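Local coordinates for protein ancestral D-type dye decolorizing peroxidase (PDB 7ANV) that is a D-type dye-decolorizing peroxidase that probably uses hydrogen peroxide at its heme to oxidise dyes and other substrates, at residues A87-K91 with L92-D96; F104-G107 with Q108-A112; K36-K39 with Q40-P43; L44-T47 with T48-Q52; F475-I479 with S480-D484. All coordinates share one frame; numbering follows the deposited sequence. Where two conformers were deposited one is given.

Contact 1. Residues A87-K91 with L92-D96; sequences AGLKK and LGIND
L89 and I94 meet where the helix 86-92 is closed by a Schellman motif. The carbonyl O of L89 accepts the N-H of I94 at 2.9 Å, and that of K90 accepts the N-H of G93, which comes from above the carbonyl plane rather than along a lone pair. G93 turns the chain out of the helix with a phi of 74°, a value that glycine adopts easily because it has no CB to strain. The ordinary helical bond from L92 N to G88 O lies one step before this pair.

The tight side is apolar. The CB atoms of L89 and I94 stand 4.4 Å apart, and both side chains also rest on W242 and F486, so branched aliphatic residues suit the two positions. L92 lays its CG 3.4 Å from G88 O, with the branch turned beside its own backbone N (chi1 -68°), and reaches on to F84 of the neighbouring strand.

The other side is loose. K90 and K91 are exposed and send their chains away from the turn, long charged residues that suit a surface there, and G93 is exposed between them and the following loop.

Beyond the turn the chain comes back past L89. D96 gives OD2 to a hydrogen bond with H86 ND1, and L89 CD1 packs against that same oxygen at 3.6 Å.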
loop_
_atom_site.group_PDB
_atom_site.type_symbol
_atom_site.label_atom_id
_atom_site.label_comp_id
_atom_site.label_asym_id
_atom_site.label_seq_id
_atom_site.Cartn_x
_atom_site.Cartn_y
_atom_site.Cartn_z
ATOM N N ALA A 87 -0.481 9.506 -19.077
ATOM C CA ALA A 87 0.488 10.218 -19.957
ATOM C C ALA A 87 1.177 9.219 -20.917
ATOM O O ALA A 87 1.360 9.537 -22.105
ATOM C CB ALA A 87 1.514 10.962 -19.121
ATOM N N GLY A 88 1.461 8.000 -20.442
ATOM C CA GLY A 88 2.056 6.940 -21.277
ATOM C C GLY A 88 1.085 6.451 -22.329
ATOM O O GLY A 88 1.507 6.289 -23.468
ATOM N N LEU A 89 -0.183 6.213 -21.976
ATOM C CA LEU A 89 -1.199 5.735 -22.947
ATOM C C LEU A 89 -1.360 6.822 -23.996
ATOM O O LEU A 89 -1.505 6.502 -25.185
ATOM C CB LEU A 89 -2.541 5.465 -22.252
ATOM C CG LEU A 89 -2.514 4.381 -21.171
ATOM C CD1 LEU A 89 -3.913 4.055 -20.666
ATOM C CD2 LEU A 89 -1.822 3.128 -21.653
ATOM N N LYS A 90 -1.383 8.082 -23.567
ATOM C CA LYS A 90 -1.557 9.189 -24.553
ATOM C C LYS A 90 -0.392 9.153 -25.544
ATOM O O LYS A 90 -0.617 9.235 -26.773
ATOM C CB LYS A 90 -1.592 10.541 -23.857
ATOM C CG LYS A 90 -1.909 11.699 -24.785
ATOM C CD LYS A 90 -1.967 13.023 -24.058
ATOM C CE LYS A 90 -2.036 14.202 -25.007
ATOM N NZ LYS A 90 -2.317 15.451 -24.257
ATOM N N LYS A 91 0.827 9.075 -25.026
ATOM C CA LYS A 91 2.046 9.021 -25.848
ATOM C C LYS A 91 1.944 7.895 -26.885
ATOM O O LYS A 91 2.409 8.091 -28.035
ATOM C CB LYS A 91 3.271 8.846 -24.958
ATOM C CG LYS A 91 4.573 8.840 -25.745
ATOM C CD LYS A 91 4.911 10.177 -26.374
ATOM C CE LYS A 91 6.056 10.058 -27.358
ATOM N NZ LYS A 91 6.582 11.391 -27.710
ATOM N N LEU A 92 1.391 6.749 -26.516
ATOM C CA LEU A 92 1.277 5.559 -27.401
ATOM C C LEU A 92 0.058 5.663 -28.334
ATOM O O LEU A 92 -0.085 4.758 -29.197
ATOM C CB LEU A 92 1.186 4.303 -26.537
ATOM C CG LEU A 92 2.459 3.967 -25.772
ATOM C CD1 LEU A 92 2.237 2.758 -24.867
ATOM C CD2 LEU A 92 3.611 3.774 -26.746
ATOM N N GLY A 93 -0.793 6.664 -28.151
ATOM C CA GLY A 93 -2.019 6.867 -28.946
ATOM C C GLY A 93 -3.098 5.868 -28.569
ATOM O O GLY A 93 -3.974 5.596 -29.390
ATOM N N ILE A 94 -3.066 5.343 -27.347
ATOM C CA ILE A 94 -4.111 4.400 -26.859
ATOM C C ILE A 94 -5.211 5.236 -26.221
ATOM O O ILE A 94 -4.939 5.940 -25.245
ATOM C CB ILE A 94 -3.505 3.337 -25.934
ATOM C CG1 ILE A 94 -2.526 2.460 -26.717
ATOM C CG2 ILE A 94 -4.604 2.517 -25.289
ATOM C CD1 ILE A 94 -1.608 1.631 -25.866
ATOM N N ASN A 95 -6.405 5.207 -26.800
ATOM C CA ASN A 95 -7.540 6.036 -26.342
ATOM C C ASN A 95 -8.039 5.471 -25.006
ATOM O O ASN A 95 -8.615 4.381 -24.993
ATOM C CB ASN A 95 -8.632 6.069 -27.406
ATOM C CG ASN A 95 -9.810 6.911 -26.998
ATOM O OD1 ASN A 95 -10.046 7.127 -25.816
ATOM N ND2 ASN A 95 -10.604 7.306 -27.972
ATOM N N ASP A 96 -7.873 6.203 -23.914
ATOM C CA ASP A 96 -8.298 5.664 -22.599
ATOM C C ASP A 96 -9.505 6.464 -22.096
ATOM O O ASP A 96 -9.623 6.656 -20.894
ATOM C CB ASP A 96 -7.112 5.612 -21.640
ATOM C CG ASP A 96 -6.549 6.966 -21.281
ATOM O OD1 ASP A 96 -6.771 7.937 -22.063
ATOM O OD2 ASP A 96 -5.884 7.040 -20.245
#

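Contact 2. Residues F104-G107 with Q108-A112; sequences FKAG and QLADA
G107 and A110 meet at the kink between two short helices, 102-106 and 108-115, and together with Q108 they make up most of this contact. G107 is the first residue to leave the earlier helix, and it does so with a phi of 86°, which suits glycine because a side chain would be strained there. Its carbonyl O then faces the opening turn of the next helix, 3.5 Å from A110 N, whose N-H goes to a water.

A110 turns its methyl back toward the junction. CB lies 3.6 Å from both A106 O and G107 O and 4.2 Å from A106 CB, so a small residue fits closely against the carbonyls. The backbone link is indirect: the water donates to A106 O at 2.6 Å and accepts from A110 N at 3.0 Å, bridging the end of one helix and the start of the other.

Q108 touches G107 only at its root, CB lying 3.7 Å from G107 C. With CG anti to the backbone N (chi1 -164°) and the chain extended, its amide is carried away from the kink, where NE2 bonds to F251 O and OE1 to R252 NH1. The side chain is about 9 Å from the bound heme.

The water thus spans the junction where a direct bond from A110 N to A106 O would lie in an unbroken helix, and the carboxylate of E472, on strand 466-476, takes up Q108 N at the helix start, so polar groups of the break are met by solvent and by a charged side chain.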
loop_
_atom_site.group_PDB
_atom_site.type_symbol
_atom_site.label_atom_id
_atom_site.label_comp_id
_atom_site.label_asym_id
_atom_site.label_seq_id
_atom_site.Cartn_x
_atom_site.Cartn_y
_atom_site.Cartn_z
ATOM N N PHE A 104 -7.224 8.300 -12.435
ATOM C CA PHE A 104 -6.147 7.799 -13.301
ATOM C C PHE A 104 -5.852 8.849 -14.380
ATOM O O PHE A 104 -4.682 9.143 -14.683
ATOM C CB PHE A 104 -6.556 6.478 -13.938
ATOM C CG PHE A 104 -5.591 5.978 -14.979
ATOM C CD1 PHE A 104 -4.383 5.379 -14.643
ATOM C CD2 PHE A 104 -5.913 6.097 -16.318
ATOM C CE1 PHE A 104 -3.522 4.911 -15.603
ATOM C CE2 PHE A 104 -5.052 5.613 -17.290
ATOM C CZ PHE A 104 -3.846 5.031 -16.939
ATOM N N LYS A 105 -6.910 9.406 -14.971
ATOM C CA LYS A 105 -6.736 10.340 -16.117
ATOM C C LYS A 105 -6.025 11.606 -15.641
ATOM O O LYS A 105 -5.208 12.144 -16.392
ATOM C CB LYS A 105 -8.083 10.651 -16.782
ATOM C CG LYS A 105 -8.665 9.461 -17.530
ATOM C CD LYS A 105 -10.106 9.683 -18.015
ATOM C CE LYS A 105 -10.662 8.478 -18.758
ATOM N NZ LYS A 105 -12.076 8.201 -18.382
ATOM N N ALA A 106 -6.307 12.076 -14.434
ATOM C CA ALA A 106 -5.799 13.368 -13.933
ATOM C C ALA A 106 -4.349 13.233 -13.431
ATOM O O ALA A 106 -3.611 14.261 -13.489
ATOM C CB ALA A 106 -6.735 13.914 -12.869
ATOM N N GLY A 107 -3.938 12.046 -12.997
ATOM C CA GLY A 107 -2.592 11.788 -12.461
ATOM C C GLY A 107 -2.533 12.112 -10.983
ATOM O O GLY A 107 -3.386 12.902 -10.490
ATOM N N GLN A 108 -1.584 11.542 -10.269
ATOM C CA GLN A 108 -1.532 11.731 -8.796
ATOM C C GLN A 108 -1.142 13.162 -8.405
ATOM O O GLN A 108 -1.578 13.632 -7.325
ATOM C CB GLN A 108 -0.562 10.739 -8.173
ATOM C CG GLN A 108 -0.756 10.611 -6.664
ATOM C CD GLN A 108 0.261 9.686 -6.047
ATOM O OE1 GLN A 108 1.188 10.088 -5.339
ATOM N NE2 GLN A 108 0.131 8.418 -6.372
ATOM N N LEU A 109 -0.310 13.858 -9.200
ATOM C CA LEU A 109 0.131 15.215 -8.820
ATOM C C LEU A 109 -1.094 16.096 -8.619
ATOM O O LEU A 109 -1.126 16.804 -7.608
ATOM C CB LEU A 109 1.077 15.783 -9.882
ATOM C CG LEU A 109 1.560 17.217 -9.655
ATOM C CD1 LEU A 109 2.232 17.378 -8.322
ATOM C CD2 LEU A 109 2.549 17.618 -10.724
ATOM N N ALA A 110 -2.077 16.006 -9.519
ATOM C CA ALA A 110 -3.338 16.759 -9.461
ATOM C C ALA A 110 -4.126 16.413 -8.176
ATOM O O ALA A 110 -4.981 17.217 -7.740
ATOM C CB ALA A 110 -4.131 16.453 -10.710
ATOM N N ASP A 111 -3.927 15.223 -7.623
ATOM C CA ASP A 111 -4.692 14.735 -6.449
ATOM C C ASP A 111 -3.935 15.049 -5.150
ATOM O O ASP A 111 -4.525 14.904 -4.047
ATOM C CB ASP A 111 -4.893 13.224 -6.563
ATOM C CG ASP A 111 -6.015 12.636 -5.730
ATOM O OD1 ASP A 111 -7.030 13.353 -5.443
ATOM O OD2 ASP A 111 -5.899 11.460 -5.428
ATOM N N ALA A 112 -2.680 15.468 -5.217
ATOM C CA ALA A 112 -1.850 15.628 -3.992
ATOM C C ALA A 112 -2.530 16.519 -2.941
ATOM O O ALA A 112 -2.448 16.205 -1.743
ATOM C CB ALA A 112 -0.492 16.162 -4.343
HETATM O O HOH W 1 -1.489 14.991 -12.243
#

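Contact 3. Residues K36-K39 with Q40-P43; sequences KHLK and QLIP
I42 folds back over the carbonyl of L38 just past helix 31-41, in a short 3-10 segment. Its CB stands 3.9 Å from K39 O. CG1, set beside the backbone N by a chi1 of -69°, comes down to 3.3 Å from L38 O, the oxygen that also accepts I42 N at 3.1 Å. CD1 stays within 3.8 Å of L38 O and runs on to L482 and K483 of the C-terminal helix. A beta-branched aliphatic suits this place, since the CG1-CD1 branch lies over L38 O and carries its end to helix 479-486, while CG2 turns to I479.

On the buried face L38 CD1 and L41 CD2 come within 3.9 Å, methyl to methyl. Both leucines continue onto I82 of strand 78-84, and so pin the helix to its sheet.

The backbone bonding is mixed. H37 O takes two donors: L41 N in the carbonyl plane, and Q40 N from above that plane at 2.9 Å. The mixture of four- and three-residue spans marks the tightening of the coil. K39 and Q40 are long polar residues suited to an exposed surface.

P43 follows, with its CD 3.4 Å from K39 O. As proline has no N-H, it cannot give K39 O the bond that a residue with an N-H at this position could give in a continuing alpha-helix, and its ring suits a point at which regular hydrogen bonding gives way.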
loop_
_atom_site.group_PDB
_atom_site.type_symbol
_atom_site.label_atom_id
_atom_site.label_comp_id
_atom_site.label_asym_id
_atom_site.label_seq_id
_atom_site.Cartn_x
_atom_site.Cartn_y
_atom_site.Cartn_z
ATOM N N LYS A 36 7.483 -1.948 -30.600
ATOM C CA LYS A 36 8.242 -3.111 -31.149
ATOM C C LYS A 36 9.013 -3.771 -30.022
ATOM O O LYS A 36 8.960 -5.018 -29.915
ATOM C CB LYS A 36 9.255 -2.671 -32.212
ATOM C CG LYS A 36 8.612 -2.205 -33.498
ATOM C CD LYS A 36 7.694 -3.257 -34.089
ATOM C CE LYS A 36 7.382 -3.008 -35.549
ATOM N NZ LYS A 36 6.048 -3.539 -35.905
ATOM N N HIS A 37 9.707 -2.963 -29.212
ATOM C CA HIS A 37 10.506 -3.436 -28.054
ATOM C C HIS A 37 9.635 -4.209 -27.070
ATOM O O HIS A 37 10.067 -5.260 -26.564
ATOM C CB HIS A 37 11.198 -2.262 -27.367
ATOM C CG HIS A 37 12.259 -1.645 -28.216
ATOM N ND1 HIS A 37 12.837 -0.422 -27.911
ATOM C CD2 HIS A 37 12.861 -2.090 -29.349
ATOM C CE1 HIS A 37 13.749 -0.162 -28.831
ATOM N NE2 HIS A 37 13.788 -1.156 -29.718
ATOM N N LEU A 38 8.430 -3.707 -26.819
ATOM C CA LEU A 38 7.499 -4.321 -25.846
ATOM C C LEU A 38 7.181 -5.761 -26.238
ATOM O O LEU A 38 7.028 -6.597 -25.337
ATOM C CB LEU A 38 6.234 -3.476 -25.762
ATOM C CG LEU A 38 5.259 -3.902 -24.677
ATOM C CD1 LEU A 38 5.870 -3.747 -23.296
ATOM C CD2 LEU A 38 3.976 -3.099 -24.774
ATOM N N LYS A 39 7.184 -6.093 -27.525
ATOM C CA LYS A 39 6.943 -7.481 -27.995
ATOM C C LYS A 39 7.985 -8.433 -27.376
ATOM O O LYS A 39 7.640 -9.573 -27.025
ATOM C CB LYS A 39 6.955 -7.535 -29.517
ATOM C CG LYS A 39 6.259 -8.757 -30.077
ATOM C CD LYS A 39 6.143 -8.839 -31.600
ATOM C CE LYS A 39 5.035 -9.810 -31.975
ATOM N NZ LYS A 39 5.014 -10.162 -33.419
ATOM N N GLN A 40 9.223 -7.964 -27.235
ATOM C CA GLN A 40 10.349 -8.742 -26.676
ATOM C C GLN A 40 10.289 -8.746 -25.145
ATOM O O GLN A 40 10.808 -9.701 -24.558
ATOM C CB GLN A 40 11.668 -8.188 -27.210
ATOM C CG GLN A 40 11.665 -8.058 -28.726
ATOM C CD GLN A 40 11.462 -9.404 -29.364
ATOM O OE1 GLN A 40 12.049 -10.394 -28.928
ATOM N NE2 GLN A 40 10.608 -9.460 -30.378
ATOM N N LEU A 41 9.632 -7.775 -24.513
ATOM C CA LEU A 41 9.481 -7.798 -23.033
ATOM C C LEU A 41 8.419 -8.827 -22.629
ATOM O O LEU A 41 8.517 -9.384 -21.547
ATOM C CB LEU A 41 9.123 -6.412 -22.505
ATOM C CG LEU A 41 8.983 -6.329 -20.988
ATOM C CD1 LEU A 41 10.331 -6.507 -20.310
ATOM C CD2 LEU A 41 8.326 -5.016 -20.551
ATOM N N ILE A 42 7.382 -9.003 -23.426
ATOM C CA ILE A 42 6.201 -9.806 -22.997
ATOM C C ILE A 42 6.603 -11.178 -22.453
ATOM O O ILE A 42 6.073 -11.597 -21.419
ATOM C CB ILE A 42 5.121 -9.830 -24.085
ATOM C CG1 ILE A 42 4.530 -8.421 -24.176
ATOM C CG2 ILE A 42 4.045 -10.848 -23.742
ATOM C CD1 ILE A 42 3.627 -8.183 -25.346
ATOM N N PRO A 43 7.511 -11.952 -23.088
ATOM C CA PRO A 43 7.911 -13.245 -22.526
ATOM C C PRO A 43 8.543 -13.172 -21.133
ATOM O O PRO A 43 8.572 -14.164 -20.485
ATOM C CB PRO A 43 8.995 -13.760 -23.493
ATOM C CG PRO A 43 8.684 -13.045 -24.803
ATOM C CD PRO A 43 8.127 -11.696 -24.404
#

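Contact 4. Residues L44-T47 with T48-Q52; sequences LITT and TAQVQ
An N-cap begins the helix 48-59, and T47 is the capping residue, reaching Q50 through its side chain and V51 through its backbone. OG1 accepts Q50 N at 3.2 Å along a nearly straight line, with an N-H...O angle of 161°. The hydroxyl gets there because chi1 is 63°, which sets it in the crowded position between the backbone N and the carbonyl carbon, turned over the first helical N-H groups. The carbonyl O of T47 accepts V51 N at 2.9 Å, in the carbonyl plane, and this is the first full helical bond.

Threonine suits the cap because its two branches do different work: OG1 also bonds to N6 OD1, while CG2 turns to I479. With an alanine here, Q50 N and N6 OD1 would probably both lose their hydroxyl partner, and the gap left by CG2 would open beside I479.

The pair T46 and V51 lies at the positions of a hydrophobic staple, one residue before the cap and four after it, but T46 is polar and the pair resembles a staple through the T46 methyl only. T46 CG2 meets V51 CG2 at 3.8 Å and Q50 CB at 3.9 Å, the side chains crossing at about a right angle. Its OG1 is turned the other way, to V80 N at the edge strand 78-84 of the N-terminal sheet, so the loop is fastened there as the chain passes from helix 31-41 to helix 48-59. On the first turn A49 sets its methyl 3.7 Å from T47 OG1, and T48 OG1 bonds to L13 O.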
loop_
_atom_site.group_PDB
_atom_site.type_symbol
_atom_site.label_atom_id
_atom_site.label_comp_id
_atom_site.label_asym_id
_atom_site.label_seq_id
_atom_site.Cartn_x
_atom_site.Cartn_y
_atom_site.Cartn_z
ATOM N N LEU A 44 9.028 -12.018 -20.700
ATOM C CA LEU A 44 9.690 -11.825 -19.376
ATOM C C LEU A 44 8.635 -11.504 -18.325
ATOM O O LEU A 44 8.982 -11.547 -17.130
ATOM C CB LEU A 44 10.698 -10.679 -19.424
ATOM C CG LEU A 44 12.071 -11.000 -20.017
ATOM C CD1 LEU A 44 11.971 -11.410 -21.451
ATOM C CD2 LEU A 44 12.994 -9.812 -19.882
ATOM N N ILE A 45 7.421 -11.136 -18.733
ATOM C CA ILE A 45 6.404 -10.626 -17.764
ATOM C C ILE A 45 5.902 -11.837 -16.969
ATOM O O ILE A 45 5.419 -12.796 -17.564
ATOM C CB ILE A 45 5.250 -9.855 -18.435
ATOM C CG1 ILE A 45 5.735 -8.604 -19.165
ATOM C CG2 ILE A 45 4.164 -9.500 -17.407
ATOM C CD1 ILE A 45 6.344 -7.566 -18.264
ATOM N N THR A 46 5.999 -11.755 -15.652
ATOM C CA THR A 46 5.590 -12.815 -14.713
ATOM C C THR A 46 4.084 -12.745 -14.494
ATOM O O THR A 46 3.596 -11.691 -14.039
ATOM C CB THR A 46 6.300 -12.650 -13.376
ATOM O OG1 THR A 46 7.703 -12.463 -13.626
ATOM C CG2 THR A 46 6.096 -13.839 -12.482
ATOM N N THR A 47 3.404 -13.816 -14.835
ATOM C CA THR A 47 1.933 -13.904 -14.656
ATOM C C THR A 47 1.635 -14.448 -13.269
ATOM O O THR A 47 2.539 -15.033 -12.631
ATOM C CB THR A 47 1.293 -14.820 -15.687
ATOM O OG1 THR A 47 1.803 -16.147 -15.502
ATOM C CG2 THR A 47 1.559 -14.324 -17.077
ATOM N N THR A 48 0.375 -14.364 -12.864
ATOM C CA THR A 48 -0.043 -14.958 -11.571
ATOM C C THR A 48 0.214 -16.465 -11.623
ATOM O O THR A 48 0.632 -17.044 -10.581
ATOM C CB THR A 48 -1.488 -14.577 -11.225
ATOM O OG1 THR A 48 -1.562 -13.181 -10.954
ATOM C CG2 THR A 48 -1.973 -15.339 -10.017
ATOM N N ALA A 49 -0.051 -17.121 -12.760
ATOM C CA ALA A 49 0.233 -18.562 -12.914
ATOM C C ALA A 49 1.701 -18.824 -12.539
ATOM O O ALA A 49 1.970 -19.770 -11.755
ATOM C CB ALA A 49 -0.108 -19.045 -14.325
ATOM N N GLN A 50 2.643 -18.045 -13.091
ATOM C CA GLN A 50 4.080 -18.255 -12.846
ATOM C C GLN A 50 4.387 -17.950 -11.381
ATOM O O GLN A 50 5.145 -18.683 -10.763
ATOM C CB GLN A 50 4.944 -17.387 -13.750
ATOM C CG GLN A 50 6.425 -17.680 -13.561
ATOM C CD GLN A 50 6.776 -19.112 -13.877
ATOM O OE1 GLN A 50 6.311 -19.694 -14.848
ATOM N NE2 GLN A 50 7.609 -19.707 -13.047
ATOM N N VAL A 51 3.793 -16.913 -10.815
ATOM C CA VAL A 51 4.012 -16.617 -9.360
ATOM C C VAL A 51 3.632 -17.822 -8.498
ATOM O O VAL A 51 4.342 -18.150 -7.534
ATOM C CB VAL A 51 3.237 -15.358 -8.933
ATOM C CG1 VAL A 51 3.004 -15.289 -7.426
ATOM C CG2 VAL A 51 3.915 -14.122 -9.423
ATOM N N GLN A 52 2.514 -18.465 -8.798
ATOM C CA GLN A 52 2.047 -19.620 -7.996
ATOM C C GLN A 52 3.061 -20.751 -8.119
ATOM O O GLN A 52 3.329 -21.413 -7.107
ATOM C CB GLN A 52 0.636 -20.038 -8.402
ATOM C CG GLN A 52 -0.378 -18.968 -8.081
ATOM C CD GLN A 52 -0.501 -18.728 -6.601
ATOM O OE1 GLN A 52 0.095 -17.801 -6.036
ATOM N NE2 GLN A 52 -1.362 -19.511 -5.999
#

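Contact 5. Residues F475-I479 with S480-D484; sequences FSPSI and SALKD
P477 and L482 form the apolar centre of a capped helix start, the place where strand 466-476 gives way to helix 479-486. They sit one residue before the N-cap and four after it, the positions of a hydrophobic staple. P477 CG meets L482 CD2 at 3.8 Å, the two side chains at about a right angle, and P477 CB lies 4.0 Å from A481 CB. A rigid ring and a branched chain suit this close fit, and L482 carries it on to I82 and F84. I479 and L482 add a looser approach between their CD1 atoms.

Outward from this centre lies the cap itself, S478. Its OG accepts A481 N at 2.9 Å; a chi1 of 75° brings the hydroxyl over the first turn, and serine is small enough to do so in a buried place. S478 O takes L482 N, also at 2.9 Å and with an N-H...O angle of 166°. Were S478 a valine, A481 N would probably be left without its acceptor and the first turn would be more free to fray.

At the polar edge S480 N is held by N7 OD1. I479 O accepts K483 N at 3.0 Å, while the lysine chain, extended past CG, leads its charge out to solvent. On the way its CE passes 3.9 Å from I479 CG2.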
loop_
_atom_site.group_PDB
_atom_site.type_symbol
_atom_site.label_atom_id
_atom_site.label_comp_id
_atom_site.label_asym_id
_atom_site.label_seq_id
_atom_site.Cartn_x
_atom_site.Cartn_y
_atom_site.Cartn_z
ATOM N N PHE A 475 -1.747 1.817 -14.679
ATOM C CA PHE A 475 -2.567 0.666 -15.096
ATOM C C PHE A 475 -1.654 -0.472 -15.575
ATOM O O PHE A 475 -0.860 -0.264 -16.500
ATOM C CB PHE A 475 -3.547 1.070 -16.175
ATOM C CG PHE A 475 -4.466 -0.054 -16.569
ATOM C CD1 PHE A 475 -5.453 -0.484 -15.709
ATOM C CD2 PHE A 475 -4.348 -0.671 -17.811
ATOM C CE1 PHE A 475 -6.299 -1.527 -16.067
ATOM C CE2 PHE A 475 -5.212 -1.689 -18.169
ATOM C CZ PHE A 475 -6.154 -2.122 -17.301
ATOM N N SER A 476 -1.777 -1.633 -14.915
ATOM C CA SER A 476 -1.069 -2.898 -15.232
ATOM C C SER A 476 -1.961 -3.688 -16.164
ATOM O O SER A 476 -2.936 -4.261 -15.685
ATOM C CB SER A 476 -0.815 -3.713 -14.020
ATOM O OG SER A 476 0.138 -3.086 -13.186
ATOM N N PRO A 477 -1.687 -3.723 -17.488
ATOM C CA PRO A 477 -2.577 -4.439 -18.387
ATOM C C PRO A 477 -2.430 -5.957 -18.282
ATOM O O PRO A 477 -1.457 -6.463 -17.759
ATOM C CB PRO A 477 -2.153 -3.994 -19.796
ATOM C CG PRO A 477 -1.314 -2.786 -19.561
ATOM C CD PRO A 477 -0.635 -3.020 -18.226
ATOM N N SER A 478 -3.412 -6.649 -18.860
ATOM C CA SER A 478 -3.365 -8.110 -19.068
ATOM C C SER A 478 -2.243 -8.472 -20.057
ATOM O O SER A 478 -1.796 -7.617 -20.868
ATOM C CB SER A 478 -4.701 -8.618 -19.515
ATOM O OG SER A 478 -4.926 -8.283 -20.875
ATOM N N ILE A 479 -1.870 -9.751 -20.099
ATOM C CA ILE A 479 -0.895 -10.244 -21.091
ATOM C C ILE A 479 -1.501 -10.090 -22.484
ATOM O O ILE A 479 -0.817 -9.572 -23.369
ATOM C CB ILE A 479 -0.486 -11.695 -20.801
ATOM C CG1 ILE A 479 0.071 -11.803 -19.380
ATOM C CG2 ILE A 479 0.513 -12.157 -21.850
ATOM C CD1 ILE A 479 1.262 -10.930 -19.112
ATOM N N SER A 480 -2.751 -10.483 -22.668
ATOM C CA SER A 480 -3.373 -10.389 -24.015
ATOM C C SER A 480 -3.451 -8.917 -24.434
ATOM O O SER A 480 -3.240 -8.632 -25.627
ATOM C CB SER A 480 -4.689 -11.098 -24.039
ATOM O OG SER A 480 -5.586 -10.447 -23.245
ATOM N N ALA A 481 -3.682 -7.987 -23.511
ATOM C CA ALA A 481 -3.709 -6.541 -23.848
ATOM C C ALA A 481 -2.306 -6.076 -24.279
ATOM O O ALA A 481 -2.186 -5.346 -25.303
ATOM C CB ALA A 481 -4.229 -5.713 -22.723
ATOM N N LEU A 482 -1.274 -6.472 -23.534
ATOM C CA LEU A 482 0.128 -6.163 -23.885
ATOM C C LEU A 482 0.411 -6.666 -25.313
ATOM O O LEU A 482 0.965 -5.888 -26.100
ATOM C CB LEU A 482 1.075 -6.796 -22.871
ATOM C CG LEU A 482 1.071 -6.162 -21.484
ATOM C CD1 LEU A 482 2.044 -6.900 -20.587
ATOM C CD2 LEU A 482 1.406 -4.664 -21.515
ATOM N N LYS A 483 -0.026 -7.879 -25.665
ATOM C CA LYS A 483 0.264 -8.512 -26.977
ATOM C C LYS A 483 -0.536 -7.837 -28.090
ATOM O O LYS A 483 0.050 -7.583 -29.170
ATOM C CB LYS A 483 -0.105 -9.992 -26.956
ATOM C CG LYS A 483 0.883 -10.880 -26.235
ATOM C CD LYS A 483 0.418 -12.316 -26.092
ATOM C CE LYS A 483 1.481 -13.210 -25.500
ATOM N NZ LYS A 483 1.033 -14.617 -25.432
ATOM N N ASP A 484 -1.835 -7.635 -27.871
ATOM C CA ASP A 484 -2.807 -7.343 -28.957
ATOM C C ASP A 484 -3.048 -5.844 -29.049
ATOM O O ASP A 484 -3.398 -5.399 -30.124
ATOM C CB ASP A 484 -4.092 -8.166 -28.799
ATOM C CG ASP A 484 -3.791 -9.654 -28.801
ATOM O OD1 ASP A 484 -2.761 -10.049 -29.381
ATOM O OD2 ASP A 484 -4.557 -10.416 -28.158
#

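In the fold
Contacts 3, 4 and 5 gather round the C-terminal helix: the centres of contacts 3 and 5 are 11 Å apart, with I42 CD1 3.6 Å from L482 C, and those of contacts 4 and 5 lie 13 Å apart, where I45 CG2 meets I479 CD1 at 3.7 Å. Contact 3 runs directly into contact 4 along the chain. F104 of contact 2 joins contact 1, its CZ 3.9 Å from L89 CD1, and contact 5, its CE1 3.7 Å from F475 N; the centres of contacts 1 and 2 are 16 Å apart. Strand 466-476 and the helix 479-486 that follows it thus pack against N-terminal elements. The Q108 side chain of contact 2 lies about 9 Å from the heme.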